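Side-chain contact in hypothetical protein PG0816 (Porphyromonas gingivalis, PDB 2APL), which is of unknown function but belongs to the DUF1896 family and folds as an all-helical single chain: residues A[79-84]-A[136-141]. Sequence-based numbering, arbitrary orientation.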
ATOM      1  N   VAL A  79      -8.226  -7.109   0.810  1.00 35.91           N
ATOM      2  CA  VAL A  79      -9.388  -6.792  -0.056  1.00 36.33           C
ATOM      3  C   VAL A  79      -9.531  -7.858  -1.140  1.00 36.92           C
ATOM      4  O   VAL A  79     -10.609  -8.362  -1.386  1.00 37.06           O
ATOM      5  CB  VAL A  79      -9.276  -5.356  -0.662  1.00 36.43           C
ATOM      6  CG1 VAL A  79     -10.215  -5.172  -1.809  1.00 35.99           C
ATOM      7  CG2 VAL A  79      -9.552  -4.310   0.405  1.00 34.61           C
ATOM      8  N   SER A  80      -8.417  -8.200  -1.780  1.00 38.42           N
ATOM      9  CA  SER A  80      -8.390  -9.219  -2.835  1.00 38.75           C
ATOM     10  C   SER A  80      -8.768 -10.629  -2.326  1.00 38.08           C
ATOM     11  O   SER A  80      -9.578 -11.340  -2.949  1.00 37.25           O
ATOM     12  CB  SER A  80      -7.000  -9.229  -3.503  1.00 39.70           C
ATOM     13  OG  SER A  80      -6.872 -10.326  -4.402  1.00 43.64           O
ATOM     14  N   VAL A  81      -8.189 -11.031  -1.205  1.00 37.30           N
ATOM     15  CA  VAL A  81      -8.565 -12.293  -0.581  1.00 37.33           C
ATOM     16  C   VAL A  81     -10.060 -12.327  -0.354  1.00 37.75           C
ATOM     17  O   VAL A  81     -10.719 -13.313  -0.719  1.00 38.11           O
ATOM     18  CB  VAL A  81      -7.804 -12.605   0.718  1.00 36.62           C
ATOM     19  CG1 VAL A  81      -8.487 -13.789   1.502  1.00 36.17           C
ATOM     20  CG2 VAL A  81      -6.413 -12.973   0.401  1.00 39.04           C
ATOM     21  N   LEU A  82     -10.590 -11.271   0.255  1.00 37.90           N
ATOM     22  CA  LEU A  82     -12.053 -11.162   0.539  1.00 37.70           C
ATOM     23  C   LEU A  82     -12.941 -11.157  -0.694  1.00 38.29           C
ATOM     24  O   LEU A  82     -14.014 -11.815  -0.685  1.00 38.49           O
ATOM     25  CB  LEU A  82     -12.379  -9.961   1.465  1.00 37.53           C
ATOM     26  CG  LEU A  82     -11.790  -9.968   2.914  1.00 37.56           C
ATOM     27  CD1 LEU A  82     -11.831  -8.536   3.450  1.00 39.18           C
ATOM     28  CD2 LEU A  82     -12.526 -10.945   3.842  1.00 39.99           C
ATOM     29  N   GLU A  83     -12.502 -10.469  -1.760  1.00 38.19           N
ATOM     30  CA  GLU A  83     -13.225 -10.469  -3.032  1.00 38.65           C
ATOM     31  C   GLU A  83     -13.119 -11.789  -3.781  1.00 39.38           C
ATOM     32  O   GLU A  83     -14.101 -12.244  -4.381  1.00 39.34           O
ATOM     33  CB  GLU A  83     -12.737  -9.337  -3.940  1.00 39.14           C
ATOM     34  CG  GLU A  83     -12.849  -7.950  -3.322  1.00 39.31           C
ATOM     35  CD  GLU A  83     -12.500  -6.838  -4.267  1.00 39.94           C
ATOM     36  OE1 GLU A  83     -13.171  -5.790  -4.164  1.00 44.27           O
ATOM     37  OE2 GLU A  83     -11.589  -7.007  -5.114  1.00 41.67           O
ATOM     38  N   ARG A  84     -11.946 -12.422  -3.768  1.00 40.05           N
ATOM     39  CA  ARG A  84     -11.750 -13.640  -4.570  1.00 41.00           C
ATOM     40  C   ARG A  84     -12.281 -14.895  -3.904  1.00 40.18           C
ATOM     41  O   ARG A  84     -12.762 -15.811  -4.580  1.00 39.50           O
ATOM     42  CB  ARG A  84     -10.276 -13.841  -4.914  1.00 42.08           C
ATOM     43  CG  ARG A  84      -9.725 -12.951  -6.045  1.00 45.95           C
ATOM     44  CD  ARG A  84      -8.226 -13.179  -6.115  1.00 53.54           C
ATOM     45  NE  ARG A  84      -7.618 -12.751  -7.369  1.00 61.83           N
ATOM     46  CZ  ARG A  84      -6.302 -12.661  -7.576  1.00 64.42           C
ATOM     47  NH1 ARG A  84      -5.442 -12.977  -6.597  1.00 64.95           N
ATOM     48  NH2 ARG A  84      -5.843 -12.252  -8.763  1.00 64.40           N
ATOM     49  N   GLY A 136      -7.137 -19.067   4.949  1.00 36.32           N
ATOM     50  CA  GLY A 136      -7.358 -19.992   6.042  1.00 36.49           C
ATOM     51  C   GLY A 136      -7.685 -19.357   7.377  1.00 36.32           C
ATOM     52  O   GLY A 136      -8.547 -19.850   8.131  1.00 36.90           O
ATOM     53  N   THR A 137      -7.002 -18.265   7.673  1.00 36.67           N
ATOM     54  CA  THR A 137      -7.268 -17.471   8.852  1.00 36.21           C
ATOM     55  C   THR A 137      -8.689 -16.876   8.853  1.00 34.93           C
ATOM     56  O   THR A 137      -9.412 -16.945   9.858  1.00 34.50           O
ATOM     57  CB  THR A 137      -6.204 -16.341   8.987  1.00 35.87           C
ATOM     58  OG1 THR A 137      -4.889 -16.957   9.120  1.00 39.82           O
ATOM     59  CG2 THR A 137      -6.497 -15.434  10.190  1.00 32.69           C
ATOM     60  N   ILE A 138      -9.072 -16.261   7.754  1.00 33.99           N
ATOM     61  CA  ILE A 138     -10.437 -15.732   7.639  1.00 34.66           C
ATOM     62  C   ILE A 138     -11.508 -16.821   7.734  1.00 35.13           C
ATOM     63  O   ILE A 138     -12.527 -16.647   8.434  1.00 35.77           O
ATOM     64  CB  ILE A 138     -10.589 -14.833   6.367  1.00 34.30           C
ATOM     65  CG1 ILE A 138      -9.661 -13.612   6.538  1.00 34.58           C
ATOM     66  CG2 ILE A 138     -12.065 -14.345   6.148  1.00 33.21           C
ATOM     67  CD1 ILE A 138      -9.366 -12.855   5.146  1.00 35.35           C
ATOM     68  N   VAL A 139     -11.277 -17.961   7.088  1.00 35.12           N
ATOM     69  CA  VAL A 139     -12.165 -19.124   7.314  1.00 35.28           C
ATOM     70  C   VAL A 139     -12.299 -19.421   8.819  1.00 35.05           C
ATOM     71  O   VAL A 139     -13.393 -19.672   9.305  1.00 34.51           O
ATOM     72  CB  VAL A 139     -11.690 -20.387   6.528  1.00 35.32           C
ATOM     73  CG1 VAL A 139     -12.458 -21.636   6.964  1.00 36.67           C
ATOM     74  CG2 VAL A 139     -11.868 -20.152   5.031  1.00 37.33           C
ATOM     75  N   LEU A 140     -11.186 -19.367   9.552  1.00 34.71           N
ATOM     76  CA  LEU A 140     -11.237 -19.749  10.945  1.00 34.63           C
ATOM     77  C   LEU A 140     -12.000 -18.691  11.711  1.00 34.74           C
ATOM     78  O   LEU A 140     -12.749 -19.048  12.631  1.00 33.77           O
ATOM     79  CB  LEU A 140      -9.839 -19.920  11.565  1.00 34.22           C
ATOM     80  CG  LEU A 140      -9.193 -21.245  11.133  1.00 36.42           C
ATOM     81  CD1 LEU A 140      -7.754 -21.375  11.698  1.00 34.92           C
ATOM     82  CD2 LEU A 140     -10.033 -22.448  11.490  1.00 37.37           C
ATOM     83  N   LEU A 141     -11.748 -17.422  11.376  1.00 33.76           N
ATOM     84  CA  LEU A 141     -12.425 -16.276  12.025  1.00 34.49           C
ATOM     85  C   LEU A 141     -13.933 -16.394  11.865  1.00 34.48           C
ATOM     86  O   LEU A 141     -14.679 -16.275  12.845  1.00 36.43           O
ATOM     87  CB  LEU A 141     -11.906 -14.928  11.473  1.00 34.39           C
ATOM     88  CG  LEU A 141     -10.565 -14.402  12.044  1.00 35.50           C
ATOM     89  CD1 LEU A 141      -9.987 -13.265  11.129  1.00 32.83           C
ATOM     90  CD2 LEU A 141     -10.716 -13.939  13.525  1.00 33.65           C
TER
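Ile138 reaches across from helix 126-143 and rests the methyl at the end of its longer branch against both Val81 and Leu82, two successive residues of helix 74-85. Its CD1 lies 3.9 Å from Val81 CG1 and equally 3.9 Å from Leu82 CD2. The shorter branch adds a looser touch, Ile138 CG2 standing 4.1 Å from Leu82 CD2. CG1 of Ile138 is anti to its carbonyl carbon (chi1 -64°) and the chain then runs on extended (chi2 162°), which carries CD1 well out from its own helix. Val81 also points toward the partner helix and offers the methyl that lies anti to its backbone N; its side chain meets that of Ile138 at a slant. Leu82 starts off to one side, and its CD2 branch brings it to the isoleucine, the two side chains crossing at about a right angle. Leu82 CA and Ile138 CA, the closest pair, are 8.6 Å apart, and between these segments methyl groups make the contact. Phe86, just beyond helix 74-85, touches both Val81 and Ile138, while Ile108 of helix 106-112 packs on Ile138. Pro95 of helix 94-103 and Leu90 lie against Leu82, placing the contact inside a cluster of helices 74-85, 94-103, 106-112 and 126-143. All three touching residues are buried, and no hydrogen bond or salt bridge joins the two segments. The chemistry is therefore purely apolar, with no polar pairing to fix a register: the contact probably contributes through fit and exclusion of water, as one part of a wider interface in which Val81 also packs on Tyr131 and Thr135.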